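Local coordinates for protein ribonuclease VapC (Klebsiella pneumoniae, PDB 7BY3) that probably acts as the toxin of a toxin-antitoxin pair, a magnesium-dependent endoribonuclease of the PIN-domain family, at residues Asp90-Ile93 against Leu94-Gln98; Thr106-Thr109 against Lys110-Ala113; Ile12-Asp15 against Leu16-Arg20. All coordinates share one frame; numbering follows the deposited sequence.

Interaction 1: Asp90-Ile93 against Leu94-Gln98; sequences DAII and LATAQ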
loop_
_atom_site.group_PDB
_atom_site.type_symbol
_atom_site.label_atom_id
_atom_site.label_comp_id
_atom_site.label_asym_id
_atom_site.label_seq_id
_atom_site.Cartn_x
_atom_site.Cartn_y
_atom_site.Cartn_z
ATOM N N ASP B 90 9.650 -4.824 -0.588
ATOM C CA ASP B 90 10.706 -4.672 -1.582
ATOM C C ASP B 90 10.110 -4.739 -2.982
ATOM O O ASP B 90 10.451 -3.941 -3.854
ATOM C CB ASP B 90 11.778 -5.756 -1.417
ATOM C CG ASP B 90 12.827 -5.396 -0.379
ATOM O OD1 ASP B 90 12.970 -4.198 -0.060
ATOM O OD2 ASP B 90 13.513 -6.318 0.112
ATOM N N ALA B 91 9.214 -5.699 -3.184
ATOM C CA ALA B 91 8.576 -5.914 -4.478
ATOM C C ALA B 91 7.701 -4.732 -4.880
ATOM O O ALA B 91 7.647 -4.362 -6.051
ATOM C CB ALA B 91 7.752 -7.194 -4.452
ATOM N N ILE B 92 7.022 -4.142 -3.903
ATOM C CA ILE B 92 6.119 -3.025 -4.159
ATOM C C ILE B 92 6.893 -1.773 -4.569
ATOM O O ILE B 92 6.489 -1.054 -5.484
ATOM C CB ILE B 92 5.242 -2.724 -2.924
ATOM C CG1 ILE B 92 4.306 -3.902 -2.645
ATOM C CG2 ILE B 92 4.430 -1.459 -3.133
ATOM C CD1 ILE B 92 3.570 -3.807 -1.332
ATOM N N ILE B 93 8.013 -1.527 -3.900
ATOM C CA ILE B 93 8.852 -0.377 -4.216
ATOM C C ILE B 93 9.508 -0.552 -5.587
ATOM O O ILE B 93 9.641 0.406 -6.349
ATOM C CB ILE B 93 9.922 -0.157 -3.124
ATOM C CG1 ILE B 93 9.270 0.432 -1.872
ATOM C CG2 ILE B 93 11.014 0.779 -3.607
ATOM C CD1 ILE B 93 10.190 0.522 -0.682
ATOM N N LEU B 94 9.890 -1.783 -5.912
ATOM C CA LEU B 94 10.457 -2.082 -7.223
ATOM C C LEU B 94 9.387 -2.003 -8.312
ATOM O O LEU B 94 9.653 -1.546 -9.422
ATOM C CB LEU B 94 11.117 -3.463 -7.224
ATOM C CG LEU B 94 11.802 -3.890 -8.525
ATOM C CD1 LEU B 94 12.827 -2.855 -8.963
ATOM C CD2 LEU B 94 12.453 -5.256 -8.373
ATOM N N ALA B 95 8.176 -2.448 -7.986
ATOM C CA ALA B 95 7.053 -2.383 -8.920
ATOM C C ALA B 95 6.684 -0.939 -9.228
ATOM O O ALA B 95 6.350 -0.597 -10.362
ATOM C CB ALA B 95 5.853 -3.124 -8.358
ATOM N N THR B 96 6.745 -0.100 -8.202
ATOM C CA THR B 96 6.454 1.318 -8.343
ATOM C C THR B 96 7.455 1.986 -9.283
ATOM O O THR B 96 7.080 2.802 -10.126
ATOM C CB THR B 96 6.469 2.022 -6.971
ATOM O OG1 THR B 96 5.420 1.491 -6.153
ATOM C CG2 THR B 96 6.269 3.518 -7.128
ATOM N N ALA B 97 8.725 1.623 -9.146
ATOM C CA ALA B 97 9.780 2.181 -9.986
ATOM C C ALA B 97 9.604 1.775 -11.445
ATOM O O ALA B 97 9.687 2.613 -12.343
ATOM C CB ALA B 97 11.146 1.748 -9.479
ATOM N N GLN B 98 9.362 0.488 -11.673
ATOM C CA GLN B 98 9.194 -0.043 -13.021
ATOM C C GLN B 98 8.041 0.616 -13.767
ATOM O O GLN B 98 8.205 1.068 -14.900
ATOM C CB GLN B 98 8.966 -1.555 -12.982
ATOM C CG GLN B 98 10.155 -2.362 -12.512
ATOM C CD GLN B 98 10.005 -3.833 -12.832
ATOM O OE1 GLN B 98 8.920 -4.294 -13.182
ATOM N NE2 GLN B 98 11.095 -4.578 -12.715
#
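Leu94 and Asp90, Ala95 and Ala91, Thr96 and Ile92, and Ala97 and Ile93 meet as successive i to i+4 pairs in a buried part of helix 88-99 of the PIN domain. The contact is local and mostly backbone: Leu94 N donates to Asp90 O at 3.0 Å, Ala95 N to Ala91 O at 2.8 Å, and Ala97 N to Ile93 O at 3.2 Å. Ile92 O accepts twice from Thr96, from N at 2.9 Å and from OG1 at 2.8 Å, the two donors coming from opposite faces of the carbonyl plane. The hydroxyl gets there because OG1 stands beside its own backbone N (chi1 -64°), leaning back over the preceding turn, while CG2 lies anti to that N. Threonine suits this buried place, since its polar group is satisfied within the helix while the side chain still packs on Leu7 and Ile73. Small side chains matter too: the methyl CB of Ala95 sits 3.2 Å from Ala91 O. Asp90, predicted to bind magnesium, gives its carbonyl to the helix, whereas its carboxylate is turned outward to a basic side chain of another protein's chain, which pairs with OD1. Around this framework the branched residues fill the core. Leu94 packs against Leu86 and Ile115 in the neighbouring loops. Ile92 and Thr96 face helix 71-83, where Ala95 also lets Arg76 and Ser77 come close; Ile93 and Ala97 rest on Leu7 of strand 6-8, and Ile93 also meets Thr40 of helix 38-50.

Interaction 2: Thr106-Thr109 against Lys110-Ala113; sequences TRNT and KDFA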
loop_
_atom_site.group_PDB
_atom_site.type_symbol
_atom_site.label_atom_id
_atom_site.label_comp_id
_atom_site.label_asym_id
_atom_site.label_seq_id
_atom_site.Cartn_x
_atom_site.Cartn_y
_atom_site.Cartn_z
ATOM N N THR B 106 18.891 2.256 -4.001
ATOM C CA THR B 106 18.814 1.588 -2.714
ATOM C C THR B 106 20.193 1.118 -2.283
ATOM O O THR B 106 21.053 0.842 -3.116
ATOM C CB THR B 106 17.851 0.382 -2.762
ATOM O OG1 THR B 106 17.886 -0.316 -1.512
ATOM C CG2 THR B 106 18.244 -0.571 -3.881
ATOM N N ARG B 107 20.404 1.033 -0.976
ATOM C CA ARG B 107 21.650 0.493 -0.454
ATOM C C ARG B 107 21.613 -1.024 -0.375
ATOM O O ARG B 107 22.603 -1.650 0.001
ATOM C CB ARG B 107 21.953 1.061 0.929
ATOM C CG ARG B 107 23.096 2.051 0.957
ATOM C CD ARG B 107 23.471 2.404 2.383
ATOM N NE ARG B 107 22.470 3.269 2.995
ATOM C CZ ARG B 107 21.518 2.838 3.812
ATOM N NH1 ARG B 107 20.643 3.685 4.323
ATOM N NH2 ARG B 107 21.451 1.560 4.122
ATOM N N ASN B 108 20.485 -1.622 -0.746
ATOM C CA ASN B 108 20.327 -3.052 -0.542
ATOM C C ASN B 108 20.788 -3.812 -1.781
ATOM O O ASN B 108 20.074 -3.911 -2.777
ATOM C CB ASN B 108 18.857 -3.354 -0.219
ATOM C CG ASN B 108 18.612 -4.801 0.152
ATOM O OD1 ASN B 108 19.543 -5.589 0.307
ATOM N ND2 ASN B 108 17.342 -5.157 0.308
ATOM N N THR B 109 21.996 -4.362 -1.686
ATOM C CA THR B 109 22.599 -5.165 -2.744
ATOM C C THR B 109 22.188 -6.622 -2.647
ATOM O O THR B 109 22.014 -7.302 -3.656
ATOM C CB THR B 109 24.131 -5.067 -2.712
ATOM O OG1 THR B 109 24.619 -5.577 -1.466
ATOM C CG2 THR B 109 24.568 -3.621 -2.866
ATOM N N LYS B 110 22.057 -7.088 -1.409
ATOM C CA LYS B 110 21.747 -8.481 -1.114
ATOM C C LYS B 110 20.492 -8.931 -1.848
ATOM O O LYS B 110 20.474 -9.984 -2.484
ATOM C CB LYS B 110 21.580 -8.668 0.395
ATOM C CG LYS B 110 21.427 -10.107 0.843
ATOM C CD LYS B 110 21.420 -10.198 2.360
ATOM C CE LYS B 110 20.849 -11.523 2.832
ATOM N NZ LYS B 110 19.875 -12.086 1.858
ATOM N N ASP B 111 19.444 -8.124 -1.749
ATOM C CA ASP B 111 18.185 -8.411 -2.423
ATOM C C ASP B 111 18.145 -7.982 -3.896
ATOM O O ASP B 111 17.583 -8.688 -4.730
ATOM C CB ASP B 111 17.029 -7.750 -1.666
ATOM C CG ASP B 111 16.842 -8.321 -0.270
ATOM O OD1 ASP B 111 17.123 -9.523 -0.073
ATOM O OD2 ASP B 111 16.409 -7.569 0.629
ATOM N N PHE B 112 18.712 -6.820 -4.209
ATOM C CA PHE B 112 18.485 -6.199 -5.517
ATOM C C PHE B 112 19.551 -6.366 -6.607
ATOM O O PHE B 112 19.362 -5.876 -7.720
ATOM C CB PHE B 112 18.229 -4.707 -5.318
ATOM C CG PHE B 112 16.813 -4.390 -4.949
ATOM C CD1 PHE B 112 15.808 -4.476 -5.896
ATOM C CD2 PHE B 112 16.484 -4.014 -3.659
ATOM C CE1 PHE B 112 14.502 -4.193 -5.567
ATOM C CE2 PHE B 112 15.176 -3.726 -3.323
ATOM C CZ PHE B 112 14.184 -3.817 -4.279
ATOM N N ALA B 113 20.657 -7.038 -6.314
ATOM C CA ALA B 113 21.700 -7.205 -7.326
ATOM C C ALA B 113 21.233 -8.124 -8.454
ATOM O O ALA B 113 20.628 -9.164 -8.209
ATOM C CB ALA B 113 22.974 -7.742 -6.698
HETATM O O HOH W 1 22.230 -5.629 1.320
#
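Asn108 and Asp111 grip each other across the first turn of the short, weakly bonded helix 109-112. Asn108 holds CG anti to its backbone N (chi1 -174°), which carries the amide forward over the start of the helix. There Asn108 OD1 accepts from Asp111 N at 3.3 Å; the bond is long but nearly straight at the hydrogen (171°), with the donor above the carbonyl plane. The other end of the amide donates: Asn108 ND2 meets Asp111 OD2 at 2.6 Å, on the anti side of the carboxylate. Asp111 turns CG back beside its own N to receive it, and the amide and carboxylate planes stand 71° apart. An asparagine suits this position because its one flat group both accepts and donates. Water 1 extends the cap, donating to Asn108 OD1 and accepting from Lys110 N. Asp111 OD2 also forms a salt bridge with Lys87 and lies close to the carboxylate of Asp90, a predicted magnesium ligand. Before the cap, Thr106 OG1 accepts from Asn108 N at 3.0 Å and is also hydrogen-bonded to Asp9, another predicted metal ligand. While the hydroxyl is so engaged, the methyl Thr106 CG2 meets the ring of Phe112, 3.9 Å from Phe112 CD2. That ring receives Asn108 O at its edge, 3.7 Å from Phe112 CD2, and it packs further on Leu94 and Val118. An ST turn leading into an Asn N-cap thus joins strand 103-105 to helix 109-112, beside the acidic cluster that is the active site in PIN-domain nucleases.

Interaction 3: Ile12-Asp15 against Leu16-Arg20; sequences ILID and LFSGR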
loop_
_atom_site.group_PDB
_atom_site.type_symbol
_atom_site.label_atom_id
_atom_site.label_comp_id
_atom_site.label_asym_id
_atom_site.label_seq_id
_atom_site.Cartn_x
_atom_site.Cartn_y
_atom_site.Cartn_z
ATOM N N ILE B 12 17.697 5.221 2.209
ATOM C CA ILE B 12 18.421 6.424 1.818
ATOM C C ILE B 12 17.864 7.655 2.521
ATOM O O ILE B 12 18.620 8.490 3.018
ATOM C CB ILE B 12 18.372 6.636 0.300
ATOM C CG1 ILE B 12 19.089 5.488 -0.403
ATOM C CG2 ILE B 12 19.012 7.962 -0.080
ATOM C CD1 ILE B 12 19.151 5.645 -1.884
ATOM N N LEU B 13 16.539 7.760 2.564
ATOM C CA LEU B 13 15.884 8.856 3.271
ATOM C C LEU B 13 16.234 8.827 4.756
ATOM O O LEU B 13 16.521 9.864 5.354
ATOM C CB LEU B 13 14.366 8.792 3.083
ATOM C CG LEU B 13 13.803 9.301 1.755
ATOM C CD1 LEU B 13 12.291 9.226 1.769
ATOM C CD2 LEU B 13 14.251 10.724 1.491
ATOM N N ILE B 14 16.213 7.633 5.342
ATOM C CA ILE B 14 16.598 7.445 6.736
ATOM C C ILE B 14 18.030 7.914 6.969
ATOM O O ILE B 14 18.312 8.622 7.936
ATOM C CB ILE B 14 16.466 5.969 7.165
ATOM C CG1 ILE B 14 14.999 5.538 7.143
ATOM C CG2 ILE B 14 17.044 5.758 8.555
ATOM C CD1 ILE B 14 14.121 6.330 8.087
ATOM N N ASP B 15 18.925 7.524 6.068
ATOM C CA ASP B 15 20.320 7.947 6.122
ATOM C C ASP B 15 20.445 9.462 6.122
ATOM O O ASP B 15 21.231 10.028 6.878
ATOM C CB ASP B 15 21.103 7.371 4.945
ATOM C CG ASP B 15 21.912 6.152 5.321
ATOM O OD1 ASP B 15 21.925 5.785 6.513
ATOM O OD2 ASP B 15 22.537 5.558 4.421
ATOM N N LEU B 16 19.664 10.111 5.266
ATOM C CA LEU B 16 19.694 11.562 5.145
ATOM C C LEU B 16 19.276 12.247 6.438
ATOM O O LEU B 16 19.997 13.097 6.957
ATOM C CB LEU B 16 18.790 12.029 4.006
ATOM C CG LEU B 16 18.633 13.548 3.936
ATOM C CD1 LEU B 16 19.864 14.188 3.311
ATOM C CD2 LEU B 16 17.373 13.927 3.185
ATOM N N PHE B 17 18.107 11.874 6.951
ATOM C CA PHE B 17 17.582 12.477 8.172
ATOM C C PHE B 17 18.488 12.192 9.364
ATOM O O PHE B 17 18.555 12.982 10.303
ATOM C CB PHE B 17 16.166 11.977 8.458
ATOM C CG PHE B 17 15.137 12.490 7.494
ATOM C CD1 PHE B 17 14.912 13.850 7.363
ATOM C CD2 PHE B 17 14.389 11.614 6.724
ATOM C CE1 PHE B 17 13.965 14.326 6.477
ATOM C CE2 PHE B 17 13.442 12.084 5.837
ATOM C CZ PHE B 17 13.228 13.442 5.713
ATOM N N SER B 18 19.194 11.068 9.309
ATOM C CA SER B 18 20.109 10.690 10.377
ATOM C C SER B 18 21.451 11.399 10.223
ATOM O O SER B 18 22.345 11.244 11.053
ATOM C CB SER B 18 20.309 9.173 10.403
ATOM O OG SER B 18 19.086 8.508 10.669
ATOM N N GLY B 19 21.585 12.182 9.156
ATOM C CA GLY B 19 22.748 13.032 8.980
ATOM C C GLY B 19 23.919 12.462 8.205
ATOM O O GLY B 19 25.053 12.891 8.401
ATOM N N ARG B 20 23.660 11.491 7.335
ATOM C CA ARG B 20 24.712 10.946 6.483
ATOM C C ARG B 20 24.864 11.750 5.193
ATOM O O ARG B 20 23.936 11.830 4.389
ATOM C CB ARG B 20 24.430 9.481 6.151
ATOM C CG ARG B 20 24.280 8.588 7.366
ATOM C CD ARG B 20 25.066 7.301 7.189
ATOM N NE ARG B 20 24.815 6.348 8.265
ATOM C CZ ARG B 20 25.482 5.209 8.423
ATOM N NH1 ARG B 20 26.450 4.879 7.578
ATOM N NH2 ARG B 20 25.184 4.402 9.432
#
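Ile14 O is gripped twice by Ser18, by OG at 2.8 Å and by N at 2.9 Å, from opposite faces of the carbonyl plane. With chi1 at -62° the hydroxyl is swung away from its own carbonyl carbon, toward the turn before; a serine suits the helix end because its short hydroxyl can return there. One residue earlier, Phe17 N donates to Leu13 O at 3.0 Å, almost straight (173°), and ring atom Phe17 CD2 comes within 3.1 Å of Leu13 O. The ring packs among Val44, Ala60 and Leu61. Beyond Ser18 the chain leaves the helix at Gly19, whose positive phi would press a side chain against the preceding carbonyl, and Arg20 N returns to Asp15 O at 2.9 Å. The Arg20 side chain crosses that of Asp15 at a slant, Arg20 NE 3.4 Å from Asp15 OD1: a salt bridge of charge alone, since the oxygen is well out of the guanidinium plane. Each partner is held more firmly by others, Asp15 by Arg107 and Tyr122, Arg20 by an acidic side chain of another protein's chain. Bonds from Arg20 N to Asp15 O and from Gly19 N to Leu16 O define a Schellman motif closing helix 10-17.

Interaction 1 lies wholly in the core, and interaction 3 is largely buried at the far side of the chain's centre, about 21 Å away between centres; interaction 2 lies partly at the surface. Helix-interior bonding dominates 90-98, a helix start is capped by side chains in 106-113, and a helix end is closed by backbone in 12-20. In helices 88-99 and 10-17 a hydroxyl supplements the backbone donor. Interaction 2 touches both others. It meets interaction 1 through apolar packing, Phe112 CE1 3.6 Å from Leu94 CD2, and through the close carboxylates of Asp90 and Asp111; it meets interaction 3 mainly through a salt bridge, Arg107 NH1 2.7 Å from Asp15 OD2.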